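D-ribulose-5-phosphate 3-epimerase, putative (Plasmodium falciparum, PDB 1TQX) probably catalyses the interconversion of D-ribulose 5-phosphate and D-xylulose 5-phosphate, using one divalent metal cation per subunit. Local coordinates at residues Leu20-Glu28 / Val54-Ile65. Sequence-based numbering, arbitrary orientation.
Sequences LAEETQRME and VINNLKKYTKSI
Helix 20-28 packs against helix 54-58 at A21 and L58, whose CA atoms lie 5.6 Å apart. The two short axes cross at -54° and come within 10.7 Å. Beyond L58 the chain runs on beside helix 20-28, with Q25 near T62 and E28 near I65. L58 enters with CG anti to its backbone N (chi1 175°). Its CD1 reaches the backbone of A21, 3.5 Å from A21 CA, and both its methyls meet T24 OG1, tip to tip. L20 crosses L58 at about a right angle and also presses on V54; L20 CD1 to V54 CG1 is tight at 3.4 Å. The T24 hydroxyl donates back to L20 O, from above the carbonyl plane. This leaves T24 CG2 to meet T62 CG2 and I65 CG2. These are neighbouring outer helices of a TIM barrel, and 59-65 leads into barrel strand 66-72. Inward, T24 and I65 both touch I35 of strand 34-40, and L58 and T62 touch F67.

Polar groups tie this connection to the helix. Q25 NE2 donates to Y61 O at 2.9 Å, with the acceptor close to the amide plane. E28 extends from the helix to the turn, where OE2 takes two backbone N-H groups. The K63 N-H meets the syn lone pair of E28 OE2. The I65 N-H meets the anti lone pair, with I65 N 2.9 Å from E28 OE2, and is the straighter of the two (166°). A water donates to both E28 OE1 and Y61 O, so that carbonyl is also gripped twice. K63 passes obliquely by the carboxylate, with CE 3.5 Å from E28 OE1.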
loop_
_atom_site.group_PDB
_atom_site.type_symbol
_atom_site.label_atom_id
_atom_site.label_comp_id
_atom_site.label_asym_id
_atom_site.label_seq_id
_atom_site.Cartn_x
_atom_site.Cartn_y
_atom_site.Cartn_z
ATOM N N LEU A 20 4.368 17.763 -3.888
ATOM C CA LEU A 20 3.502 16.583 -3.944
ATOM C C LEU A 20 2.592 16.559 -5.170
ATOM O O LEU A 20 2.553 15.569 -5.900
ATOM C CB LEU A 20 2.641 16.501 -2.678
ATOM C CG LEU A 20 2.290 15.123 -2.094
ATOM C CD1 LEU A 20 1.051 15.258 -1.222
ATOM C CD2 LEU A 20 2.045 14.109 -3.181
ATOM N N ALA A 21 1.847 17.638 -5.378
ATOM C CA ALA A 21 0.945 17.718 -6.522
ATOM C C ALA A 21 1.687 17.495 -7.841
ATOM O O ALA A 21 1.236 16.738 -8.694
ATOM C CB ALA A 21 0.242 19.083 -6.542
ATOM N N GLU A 22 2.833 18.150 -8.000
ATOM C CA GLU A 22 3.608 18.016 -9.234
ATOM C C GLU A 22 4.102 16.584 -9.450
ATOM O O GLU A 22 4.017 16.049 -10.558
ATOM C CB GLU A 22 4.802 18.987 -9.226
ATOM C CG GLU A 22 5.558 19.049 -10.555
ATOM C CD GLU A 22 6.572 20.189 -10.615
ATOM O OE1 GLU A 22 6.600 20.908 -11.639
ATOM O OE2 GLU A 22 7.342 20.364 -9.647
ATOM N N GLU A 23 4.613 15.972 -8.386
ATOM C CA GLU A 23 5.117 14.611 -8.453
ATOM C C GLU A 23 4.017 13.600 -8.770
ATOM O O GLU A 23 4.240 12.644 -9.521
ATOM C CB GLU A 23 5.797 14.242 -7.128
ATOM C CG GLU A 23 7.061 15.053 -6.857
ATOM C CD GLU A 23 8.284 14.472 -7.550
ATOM O OE1 GLU A 23 8.168 14.027 -8.711
ATOM O OE2 GLU A 23 9.366 14.468 -6.932
ATOM N N THR A 24 2.835 13.810 -8.199
ATOM C CA THR A 24 1.715 12.901 -8.427
ATOM C C THR A 24 1.174 13.032 -9.846
ATOM O O THR A 24 0.809 12.033 -10.477
ATOM C CB THR A 24 0.569 13.158 -7.424
ATOM O OG1 THR A 24 1.066 13.032 -6.085
ATOM C CG2 THR A 24 -0.548 12.141 -7.625
ATOM N N GLN A 25 1.118 14.266 -10.343
ATOM C CA GLN A 25 0.645 14.515 -11.700
ATOM C C GLN A 25 1.619 13.836 -12.663
ATOM O O GLN A 25 1.214 13.265 -13.673
ATOM C CB GLN A 25 0.576 16.026 -11.971
ATOM C CG GLN A 25 -0.461 16.747 -11.100
ATOM C CD GLN A 25 -0.458 18.254 -11.278
ATOM O OE1 GLN A 25 0.596 18.870 -11.425
ATOM N NE2 GLN A 25 -1.643 18.862 -11.240
ATOM N N ARG A 26 2.904 13.896 -12.331
ATOM C CA ARG A 26 3.938 13.275 -13.148
ATOM C C ARG A 26 3.717 11.759 -13.185
ATOM O O ARG A 26 3.713 11.149 -14.254
ATOM C CB ARG A 26 5.312 13.614 -12.564
ATOM C CG ARG A 26 6.505 13.060 -13.317
ATOM C CD ARG A 26 7.769 13.303 -12.495
ATOM N NE ARG A 26 8.764 12.259 -12.708
ATOM C CZ ARG A 26 9.617 11.852 -11.778
ATOM N NH1 ARG A 26 9.596 12.402 -10.569
ATOM N NH2 ARG A 26 10.495 10.894 -12.057
ATOM N N MET A 27 3.524 11.146 -12.020
ATOM C CA MET A 27 3.291 9.705 -11.966
ATOM C C MET A 27 2.039 9.357 -12.772
ATOM O O MET A 27 1.984 8.336 -13.465
ATOM C CB MET A 27 3.125 9.244 -10.512
ATOM C CG MET A 27 4.421 9.297 -9.688
ATOM S SD MET A 27 5.727 8.257 -10.415
ATOM C CE MET A 27 6.798 9.509 -11.125
ATOM N N GLU A 28 1.037 10.219 -12.677
ATOM C CA GLU A 28 -0.216 10.029 -13.394
ATOM C C GLU A 28 0.050 10.058 -14.901
ATOM O O GLU A 28 -0.431 9.203 -15.641
ATOM C CB GLU A 28 -1.197 11.142 -12.998
ATOM C CG GLU A 28 -2.635 10.942 -13.440
ATOM C CD GLU A 28 -3.578 11.923 -12.756
ATOM O OE1 GLU A 28 -3.376 13.151 -12.901
ATOM O OE2 GLU A 28 -4.515 11.466 -12.072
ATOM N N VAL A 54 -2.980 17.397 3.834
ATOM C CA VAL A 54 -2.142 17.360 2.643
ATOM C C VAL A 54 -2.792 16.509 1.554
ATOM O O VAL A 54 -2.861 16.915 0.393
ATOM C CB VAL A 54 -0.747 16.786 2.971
ATOM C CG1 VAL A 54 0.105 16.726 1.714
ATOM C CG2 VAL A 54 -0.074 17.649 4.031
ATOM N N ILE A 55 -3.274 15.331 1.934
ATOM C CA ILE A 55 -3.918 14.431 0.979
ATOM C C ILE A 55 -5.200 15.025 0.386
ATOM O O ILE A 55 -5.457 14.894 -0.813
ATOM C CB ILE A 55 -4.237 13.069 1.648
ATOM C CG1 ILE A 55 -2.920 12.371 2.023
ATOM C CG2 ILE A 55 -5.095 12.209 0.719
ATOM C CD1 ILE A 55 -3.094 11.142 2.915
ATOM N N ASN A 56 -6.006 15.671 1.223
ATOM C CA ASN A 56 -7.253 16.275 0.752
ATOM C C ASN A 56 -6.986 17.397 -0.251
ATOM O O ASN A 56 -7.757 17.588 -1.197
ATOM C CB ASN A 56 -8.073 16.806 1.939
ATOM C CG ASN A 56 -8.651 15.689 2.795
ATOM O OD1 ASN A 56 -9.016 15.900 3.955
ATOM N ND2 ASN A 56 -8.742 14.492 2.224
ATOM N N ASN A 57 -5.895 18.136 -0.045
ATOM C CA ASN A 57 -5.523 19.229 -0.941
ATOM C C ASN A 57 -5.000 18.662 -2.266
ATOM O O ASN A 57 -5.299 19.187 -3.341
ATOM C CB ASN A 57 -4.448 20.111 -0.296
ATOM C CG ASN A 57 -4.137 21.359 -1.119
ATOM O OD1 ASN A 57 -3.111 21.437 -1.803
ATOM N ND2 ASN A 57 -5.035 22.338 -1.065
ATOM N N LEU A 58 -4.220 17.591 -2.180
ATOM C CA LEU A 58 -3.669 16.945 -3.371
ATOM C C LEU A 58 -4.774 16.542 -4.355
ATOM O O LEU A 58 -4.623 16.688 -5.572
ATOM C CB LEU A 58 -2.880 15.692 -2.974
ATOM C CG LEU A 58 -2.336 14.823 -4.113
ATOM C CD1 LEU A 58 -1.310 15.607 -4.919
ATOM C CD2 LEU A 58 -1.720 13.549 -3.538
ATOM N N LYS A 59 -5.882 16.039 -3.823
ATOM C CA LYS A 59 -7.003 15.593 -4.654
ATOM C C LYS A 59 -7.515 16.681 -5.596
ATOM O O LYS A 59 -8.091 16.388 -6.643
ATOM C CB LYS A 59 -8.141 15.102 -3.758
ATOM C CG LYS A 59 -9.318 14.490 -4.498
ATOM C CD LYS A 59 -8.917 13.235 -5.258
ATOM C CE LYS A 59 -10.098 12.674 -6.041
ATOM N NZ LYS A 59 -9.680 11.554 -6.917
ATOM N N LYS A 60 -7.295 17.936 -5.225
ATOM C CA LYS A 60 -7.734 19.060 -6.034
ATOM C C LYS A 60 -6.966 19.147 -7.361
ATOM O O LYS A 60 -7.472 19.693 -8.348
ATOM C CB LYS A 60 -7.540 20.361 -5.246
ATOM C CG LYS A 60 -7.994 21.615 -5.971
ATOM C CD LYS A 60 -7.435 22.902 -5.341
ATOM C CE LYS A 60 -8.023 23.208 -3.968
ATOM N NZ LYS A 60 -7.634 22.216 -2.928
ATOM N N TYR A 61 -5.758 18.586 -7.396
ATOM C CA TYR A 61 -4.919 18.668 -8.590
ATOM C C TYR A 61 -4.699 17.393 -9.396
ATOM O O TYR A 61 -3.956 17.405 -10.377
ATOM C CB TYR A 61 -3.562 19.264 -8.199
ATOM C CG TYR A 61 -3.687 20.566 -7.445
ATOM C CD1 TYR A 61 -3.552 20.609 -6.057
ATOM C CD2 TYR A 61 -3.978 21.753 -8.113
ATOM C CE1 TYR A 61 -3.705 21.809 -5.354
ATOM C CE2 TYR A 61 -4.136 22.955 -7.421
ATOM C CZ TYR A 61 -3.998 22.978 -6.048
ATOM O OH TYR A 61 -4.146 24.170 -5.372
ATOM N N THR A 62 -5.334 16.300 -8.993
ATOM C CA THR A 62 -5.177 15.040 -9.711
ATOM C C THR A 62 -6.392 14.750 -10.574
ATOM O O THR A 62 -7.413 15.439 -10.484
ATOM C CB THR A 62 -4.981 13.858 -8.742
ATOM O OG1 THR A 62 -6.104 13.776 -7.852
ATOM C CG2 THR A 62 -3.703 14.037 -7.933
ATOM N N LYS A 63 -6.281 13.727 -11.412
ATOM C CA LYS A 63 -7.378 13.356 -12.287
ATOM C C LYS A 63 -7.909 11.966 -11.977
ATOM O O LYS A 63 -8.704 11.792 -11.056
ATOM C CB LYS A 63 -6.931 13.453 -13.748
ATOM C CG LYS A 63 -6.691 14.891 -14.191
ATOM C CD LYS A 63 -6.225 14.999 -15.635
ATOM C CE LYS A 63 -4.821 14.447 -15.808
ATOM N NZ LYS A 63 -4.293 14.703 -17.177
ATOM N N SER A 64 -7.458 10.972 -12.729
ATOM C CA SER A 64 -7.929 9.607 -12.532
ATOM C C SER A 64 -7.158 8.757 -11.525
ATOM O O SER A 64 -7.666 7.731 -11.079
ATOM C CB SER A 64 -7.942 8.866 -13.874
ATOM O OG SER A 64 -8.781 9.513 -14.810
ATOM N N ILE A 65 -5.954 9.171 -11.145
ATOM C CA ILE A 65 -5.170 8.347 -10.234
ATOM C C ILE A 65 -5.862 8.001 -8.905
ATOM O O ILE A 65 -6.431 8.859 -8.233
ATOM C CB ILE A 65 -3.768 8.969 -10.000
ATOM C CG1 ILE A 65 -2.798 7.875 -9.547
ATOM C CG2 ILE A 65 -3.844 10.104 -8.983
ATOM C CD1 ILE A 65 -1.325 8.218 -9.765
HETATM O O HOH W 1 -3.756 16.174 -13.009
#